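Local coordinates for putative transcription antitermination protein nusG (Methanocaldococcus jannaschii, PDB 3LPE), which stimulates transcription elongation as the Spt5 partner of the Spt4/5 heterodimer, its NGN domain mediating the interaction with RNA polymerase, at residues M11-R16 against G75-I81; L38-S42 against E56-D62; L44-L49 against I86-L90. All blocks are in the same frame, centred on the assembly; numbering follows the deposited sequence.

Overall arrangement
The three contacts illustrate how the NGN domain builds on one four-stranded antiparallel sheet. Interaction 1 ties strand 12-17 to one edge strand of this chain, 73-76, and the loop after it; interaction 2 joins the open end of hairpin 40-45/52-57 to the start of helix 60-67; interaction 3 sets helix 83-90 against the end of strand 40-45. Interactions 1 and 2, centres about 11 Å apart, meet at Met-11 O and Ala-57 N (2.9 Å, a probable hydrogen bond). Interactions 1 and 3, centres about 14 Å apart, touch at Ile-12 CD1 and Ile-86 CD1 (3.4 Å). Interactions 2 and 3 share strand 40-45, centres about 18 Å apart. All three reach DNA-directed RNA polymerase subunit E''.

Interaction 1: M11-R16 against G75-I81; sequences MIFAVR and GIVPGTI
An antiparallel strand pairing that opens into a loop bridged by water joins 11-16 to 75-81 in the NGN sheet, where strand 12-17 lies between strands 52-57 and 73-76, the latter at one edge of the chain's own sheet. Regular pairing is short: Val-15 and Ile-76 form a non-hydrogen-bonded pair with CA atoms 4.5 Å apart, and Arg-16 N donates to Gly-75 O at 2.8 Å. Gly-75 has phi/psi 154°/-166°, where a CB would jam against the preceding carbonyl O. Val-77 N donates to Ala-14 O at 2.8 Å. Beyond it the chain swings out through Pro-78 and Gly-79 (phi 87°, favouring glycine) and returns so that Ile-81 N reaches Ile-12 O at 2.8 Å. Ala-14, Val-77 and Ile-81 share one apolar patch, with Ala-14 CB 3.9 Å from Val-77 CG2 and 4.3 Å from Ile-81 CD1. Phe-13 (chi1 m) packs its CB 3.9 Å from Ile-76 CG2 and its CZ 3.8 Å from Thr-80 CG2, while helix 60-67 meets Phe-13 through Lys-60 and Ile-76 through Val-63. Ile-12 packs on Ile-83 and Ile-86 of helix 83-90 and on Ile-41 of subunit E''. Where the loop bulges, one water replaces direct pairing: it accepts from Ala-14 N at 2.7 Å and donates to Val-77 O at 2.6 Å and Gly-79 O at 2.8 Å.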
# COMPACT_ATOMS: atom_id res chain seq x y z
N MET A 11 1.77 -6.47 13.14
CA MET A 11 2.92 -5.57 12.87
C MET A 11 2.88 -4.73 11.58
O MET A 11 2.62 -5.23 10.47
CB MET A 11 4.23 -6.35 12.97
CG MET A 11 4.42 -6.96 14.34
SD MET A 11 6.06 -7.64 14.60
CE MET A 11 5.68 -9.37 14.83
N ILE A 12 3.14 -3.44 11.76
CA ILE A 12 3.30 -2.53 10.64
C ILE A 12 4.60 -1.75 10.85
O ILE A 12 4.87 -1.29 11.94
CB ILE A 12 2.14 -1.54 10.56
CG1 ILE A 12 0.82 -2.30 10.39
CG2 ILE A 12 2.33 -0.63 9.37
CD1 ILE A 12 -0.37 -1.47 10.79
N PHE A 13 5.39 -1.60 9.79
CA PHE A 13 6.67 -0.89 9.90
C PHE A 13 6.73 0.25 8.89
O PHE A 13 6.17 0.14 7.80
CB PHE A 13 7.84 -1.85 9.66
CG PHE A 13 8.00 -2.89 10.74
CD1 PHE A 13 8.65 -2.57 11.92
CD2 PHE A 13 7.45 -4.15 10.59
CE1 PHE A 13 8.77 -3.52 12.94
CE2 PHE A 13 7.59 -5.11 11.59
CZ PHE A 13 8.24 -4.79 12.76
N ALA A 14 7.42 1.32 9.26
CA ALA A 14 7.71 2.39 8.31
C ALA A 14 9.08 2.13 7.69
O ALA A 14 10.06 1.93 8.40
CB ALA A 14 7.65 3.77 9.01
N VAL A 15 9.13 2.07 6.36
CA VAL A 15 10.36 1.88 5.61
C VAL A 15 10.72 3.25 5.00
O VAL A 15 9.91 3.86 4.32
CB VAL A 15 10.16 0.85 4.48
CG1 VAL A 15 11.36 0.83 3.54
CG2 VAL A 15 9.91 -0.51 5.07
N ARG A 16 11.93 3.73 5.27
CA ARG A 16 12.32 5.04 4.75
C ARG A 16 12.78 4.93 3.31
O ARG A 16 13.56 4.08 2.96
CB ARG A 16 13.40 5.66 5.61
CG ARG A 16 13.81 7.06 5.12
CD ARG A 16 14.82 7.75 6.02
NE ARG A 16 15.15 9.06 5.45
CZ ARG A 16 16.19 9.80 5.82
NH1 ARG A 16 17.02 9.37 6.76
NH2 ARG A 16 16.42 10.97 5.23
N GLY A 75 16.21 2.21 4.96
CA GLY A 75 16.14 1.26 6.05
C GLY A 75 14.75 1.26 6.70
O GLY A 75 13.81 1.83 6.16
N ILE A 76 14.66 0.65 7.88
CA ILE A 76 13.39 0.54 8.60
C ILE A 76 13.41 1.40 9.86
O ILE A 76 14.38 1.40 10.61
CB ILE A 76 13.11 -0.94 8.95
CG1 ILE A 76 13.22 -1.80 7.69
CG2 ILE A 76 11.71 -1.10 9.61
CD1 ILE A 76 13.12 -3.31 7.95
N VAL A 77 12.36 2.19 10.05
CA VAL A 77 12.18 2.97 11.26
C VAL A 77 11.99 2.01 12.44
O VAL A 77 11.28 1.02 12.31
CB VAL A 77 10.95 3.89 11.12
CG1 VAL A 77 10.60 4.59 12.44
CG2 VAL A 77 11.23 4.91 10.04
N PRO A 78 12.66 2.29 13.58
CA PRO A 78 12.57 1.40 14.74
C PRO A 78 11.16 1.40 15.33
O PRO A 78 10.51 2.44 15.40
CB PRO A 78 13.55 2.02 15.74
CG PRO A 78 14.42 2.92 14.94
CD PRO A 78 13.59 3.41 13.81
N GLY A 79 10.69 0.22 15.71
CA GLY A 79 9.42 0.06 16.39
C GLY A 79 8.26 -0.08 15.43
O GLY A 79 8.33 0.40 14.31
N THR A 80 7.19 -0.74 15.87
CA THR A 80 6.02 -0.89 15.03
C THR A 80 5.20 0.39 15.01
O THR A 80 5.40 1.28 15.84
CB THR A 80 5.12 -2.05 15.53
OG1 THR A 80 4.88 -1.89 16.93
CG2 THR A 80 5.81 -3.42 15.30
N ILE A 81 4.28 0.48 14.06
CA ILE A 81 3.34 1.58 13.98
C ILE A 81 1.96 1.05 14.36
O ILE A 81 1.50 0.07 13.77
CB ILE A 81 3.24 2.12 12.57
CG1 ILE A 81 4.64 2.35 11.96
CG2 ILE A 81 2.40 3.40 12.53
CD1 ILE A 81 5.48 3.38 12.70
O HOH W 1 1.67 -2.46 14.28
O HOH W 2 8.76 1.15 11.63

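Interaction 2: L38-S42 against E56-D62; sequences LDVYS and EAETKGD
Glu-56, Asp-62 and Tyr-41 have the most surface buried where 38-42 meets 56-62. Glu-56 is gripped through backbone and side chain alike: its O accepts from Tyr-41 N at 2.8 Å, its N donates to Ser-42 O at 2.9 Å, and its extended side chain (chi1 and chi2 both t) brings OE2 to 2.8 Å from the donor Ser-42 OG. The same carboxylate bonds Ser-39 and Glu-40 of DNA-directed RNA polymerase subunit E'', whose strand pairs with Ser-42, so the sheet runs on across the interface. Tyr-41, chi1 m, sets its OH to donate to Glu-58 OE1 at 2.9 Å. The two strands form an antiparallel hairpin of the NGN sheet, interrupted by a classic beta bulge in which Tyr-41 and Ser-42 both face Glu-56. Before the bulge, Val-40 and Ala-57 make a non-hydrogen-bonded pair, CA to CA 4.3 Å, and Glu-58 N donates to Asp-39 O at 3.0 Å. Asp-39 is the centre of an inverse gamma turn. Asp-62, in the first turn of helix 60-67, accepts from Asp-39 N through OD1 at 3.1 Å. It also forms a capping box with the N-cap residue Thr-59: Asp-62 N donates to Thr-59 OG1 at 3.1 Å, and Thr-59 N donates weakly to Asp-62 OD2 at 3.1 Å. In addition, Thr-59 OG1 donates to Asp-62 OD2 at 2.5 Å.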
# COMPACT_ATOMS: atom_id res chain seq x y z
N LEU A 38 6.71 -13.75 0.81
CA LEU A 38 6.90 -13.17 2.13
C LEU A 38 5.56 -12.90 2.77
O LEU A 38 4.58 -12.64 2.07
CB LEU A 38 7.67 -11.86 2.00
CG LEU A 38 9.01 -11.97 1.26
CD1 LEU A 38 9.60 -10.58 1.04
CD2 LEU A 38 9.97 -12.86 2.04
N ASP A 39 5.51 -12.93 4.09
CA ASP A 39 4.27 -12.64 4.81
C ASP A 39 4.08 -11.13 4.93
O ASP A 39 4.08 -10.57 6.03
CB ASP A 39 4.28 -13.28 6.20
CG ASP A 39 4.13 -14.80 6.13
OD1 ASP A 39 3.43 -15.29 5.23
OD2 ASP A 39 4.74 -15.50 6.96
N VAL A 40 3.91 -10.49 3.78
CA VAL A 40 3.62 -9.06 3.69
C VAL A 40 2.17 -8.95 3.22
O VAL A 40 1.80 -9.54 2.20
CB VAL A 40 4.56 -8.37 2.69
CG1 VAL A 40 4.18 -6.91 2.49
CG2 VAL A 40 6.01 -8.48 3.16
N TYR A 41 1.36 -8.20 3.96
CA TYR A 41 -0.07 -8.17 3.70
C TYR A 41 -0.58 -6.92 3.02
O TYR A 41 -1.55 -6.97 2.26
CB TYR A 41 -0.81 -8.39 5.01
CG TYR A 41 -0.32 -9.59 5.77
CD1 TYR A 41 -0.18 -10.82 5.14
CD2 TYR A 41 -0.03 -9.51 7.12
CE1 TYR A 41 0.26 -11.95 5.84
CE2 TYR A 41 0.40 -10.62 7.83
CZ TYR A 41 0.54 -11.84 7.18
OH TYR A 41 0.97 -12.94 7.90
N SER A 42 0.06 -5.79 3.27
CA SER A 42 -0.31 -4.57 2.58
C SER A 42 0.84 -3.58 2.63
O SER A 42 1.74 -3.72 3.44
CB SER A 42 -1.60 -3.94 3.14
OG SER A 42 -1.35 -3.32 4.39
N GLU A 56 2.75 -3.58 6.20
CA GLU A 56 2.10 -4.48 7.16
C GLU A 56 2.59 -5.92 6.90
O GLU A 56 2.45 -6.46 5.79
CB GLU A 56 0.58 -4.37 6.99
CG GLU A 56 -0.25 -5.12 8.03
CD GLU A 56 -1.73 -5.06 7.74
OE1 GLU A 56 -2.53 -5.28 8.67
OE2 GLU A 56 -2.11 -4.77 6.60
N ALA A 57 3.20 -6.52 7.91
CA ALA A 57 3.82 -7.83 7.77
C ALA A 57 3.73 -8.63 9.07
O ALA A 57 3.47 -8.08 10.14
CB ALA A 57 5.28 -7.68 7.35
N GLU A 58 3.96 -9.94 8.97
CA GLU A 58 3.88 -10.81 10.13
C GLU A 58 5.03 -10.56 11.09
O GLU A 58 4.84 -10.56 12.31
CB GLU A 58 3.90 -12.26 9.70
CG GLU A 58 3.51 -13.23 10.83
CD GLU A 58 2.16 -12.89 11.45
OE1 GLU A 58 1.26 -12.41 10.73
OE2 GLU A 58 2.00 -13.10 12.67
N THR A 59 6.23 -10.36 10.55
CA THR A 59 7.42 -10.16 11.38
C THR A 59 8.30 -9.08 10.80
O THR A 59 8.19 -8.76 9.62
CB THR A 59 8.27 -11.44 11.44
OG1 THR A 59 8.91 -11.66 10.17
CG2 THR A 59 7.41 -12.64 11.80
N LYS A 60 9.21 -8.55 11.60
CA LYS A 60 10.15 -7.56 11.09
C LYS A 60 11.06 -8.20 10.04
O LYS A 60 11.46 -7.57 9.05
CB LYS A 60 10.99 -6.97 12.22
CG LYS A 60 11.85 -5.78 11.75
CD LYS A 60 12.48 -5.02 12.89
CE LYS A 60 13.21 -3.80 12.35
NZ LYS A 60 13.80 -2.97 13.41
N GLY A 61 11.37 -9.48 10.26
CA GLY A 61 12.20 -10.22 9.32
C GLY A 61 11.63 -10.25 7.91
O GLY A 61 12.38 -10.23 6.93
N ASP A 62 10.30 -10.31 7.80
CA ASP A 62 9.66 -10.24 6.49
C ASP A 62 10.01 -8.92 5.79
O ASP A 62 10.29 -8.90 4.60
CB ASP A 62 8.15 -10.39 6.62
CG ASP A 62 7.74 -11.80 7.00
OD1 ASP A 62 7.79 -12.69 6.12
OD2 ASP A 62 7.40 -12.03 8.17

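Interaction 3: L44-L49 against I86-L90; sequences LASESL and IEPLL
Apolar contacts dominate the meeting of 44-49 with 86-90, with Leu-89 (chi1 m, chi2 t) their hub. Its CD1 lies 4.3 Å from Leu-44 CD2 and 4.4 Å from Leu-49 CD2. Leu-44 (chi1 t, chi2 p) reaches further, its CD2 3.9 Å from Ile-86 CG2 and its CD1 4.3 Å from Leu-90 CD1; Leu-54 touches Leu-44, Leu-49, Ile-86 and Leu-89. Two serine hydroxyls border the patch, with Leu-89 CD2 at 3.2 Å from Ser-48 OG and 3.7 Å from Ser-46 OG. On the polar side, Ser-46 to Leu-49 is a type I beta turn (Leu-49 N to Ser-46 O 2.9 Å) and Ser-46 OG accepts from Ser-48 N at 3.0 Å, an ST turn. A water 2.5 Å from Ser-46 OG donates to Leu-89 O at 2.8 Å. At the interface with subunit E'', a strand of which pairs with Leu-44 and Ala-45, weakly bonded, kinked helix 83-90 meets the end of strand 40-45 and the turn that follows: a helix-on-sheet contact of the NGN fold.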
# COMPACT_ATOMS: atom_id res chain seq x y z
N LEU A 44 1.48 0.74 2.10
CA LEU A 44 0.72 1.98 2.02
C LEU A 44 1.66 3.17 1.77
O LEU A 44 2.62 3.37 2.53
CB LEU A 44 -0.08 2.19 3.32
CG LEU A 44 -0.67 3.57 3.56
CD1 LEU A 44 -1.91 3.73 2.76
CD2 LEU A 44 -0.94 3.79 5.03
N ALA A 45 1.39 3.92 0.71
CA ALA A 45 2.17 5.10 0.38
C ALA A 45 1.24 6.29 0.36
O ALA A 45 0.47 6.45 -0.58
CB ALA A 45 2.88 4.94 -0.97
N SER A 46 1.29 7.10 1.41
CA SER A 46 0.44 8.28 1.55
C SER A 46 1.16 9.54 1.12
O SER A 46 2.33 9.73 1.46
CB SER A 46 0.03 8.43 3.02
OG SER A 46 -0.52 9.71 3.26
N GLU A 47 0.45 10.41 0.39
CA GLU A 47 1.01 11.67 -0.06
C GLU A 47 1.36 12.55 1.12
O GLU A 47 2.17 13.46 1.01
CB GLU A 47 0.04 12.41 -0.98
CG GLU A 47 -0.07 11.81 -2.37
CD GLU A 47 1.28 11.74 -3.07
OE1 GLU A 47 1.55 10.72 -3.74
OE2 GLU A 47 2.06 12.71 -2.94
N SER A 48 0.74 12.29 2.26
CA SER A 48 0.96 13.15 3.42
C SER A 48 2.12 12.60 4.23
O SER A 48 2.44 13.08 5.32
CB SER A 48 -0.32 13.27 4.25
OG SER A 48 -0.46 12.17 5.10
N LEU A 49 2.78 11.59 3.68
CA LEU A 49 3.92 10.97 4.35
C LEU A 49 5.08 10.76 3.40
O LEU A 49 5.37 9.64 3.00
CB LEU A 49 3.51 9.64 4.97
CG LEU A 49 4.58 8.98 5.83
CD1 LEU A 49 5.07 9.98 6.87
CD2 LEU A 49 4.03 7.72 6.49
N ILE A 86 -2.29 5.06 11.64
CA ILE A 86 -2.43 4.88 10.21
C ILE A 86 -3.80 5.28 9.66
O ILE A 86 -3.90 5.79 8.55
CB ILE A 86 -2.12 3.41 9.87
CG1 ILE A 86 -0.62 3.15 10.02
CG2 ILE A 86 -2.61 3.04 8.47
CD1 ILE A 86 -0.22 1.74 9.74
N GLU A 87 -4.85 5.04 10.43
CA GLU A 87 -6.22 5.29 10.00
C GLU A 87 -6.47 6.67 9.37
O GLU A 87 -7.16 6.76 8.34
CB GLU A 87 -7.21 5.02 11.14
CG GLU A 87 -7.18 3.57 11.60
CD GLU A 87 -8.22 3.27 12.67
OE1 GLU A 87 -9.37 3.74 12.54
OE2 GLU A 87 -7.88 2.56 13.64
N PRO A 88 -5.93 7.75 9.97
CA PRO A 88 -6.16 9.06 9.36
C PRO A 88 -5.58 9.15 7.95
O PRO A 88 -6.05 9.96 7.15
CB PRO A 88 -5.40 10.02 10.31
CG PRO A 88 -5.32 9.29 11.61
CD PRO A 88 -5.15 7.85 11.21
N LEU A 89 -4.56 8.35 7.66
CA LEU A 89 -3.99 8.32 6.31
C LEU A 89 -4.93 7.71 5.27
O LEU A 89 -4.80 7.98 4.07
CB LEU A 89 -2.65 7.58 6.32
CG LEU A 89 -1.60 8.19 7.24
CD1 LEU A 89 -0.31 7.40 7.21
CD2 LEU A 89 -1.36 9.62 6.85
N LEU A 90 -5.88 6.90 5.74
CA LEU A 90 -6.79 6.17 4.85
C LEU A 90 -7.79 7.07 4.15
O LEU A 90 -8.17 6.82 3.01
CB LEU A 90 -7.52 5.08 5.62
CG LEU A 90 -6.91 3.68 5.48
CD1 LEU A 90 -5.43 3.75 5.21
CD2 LEU A 90 -7.20 2.85 6.72
O HOH W 3 -3.05 9.93 3.06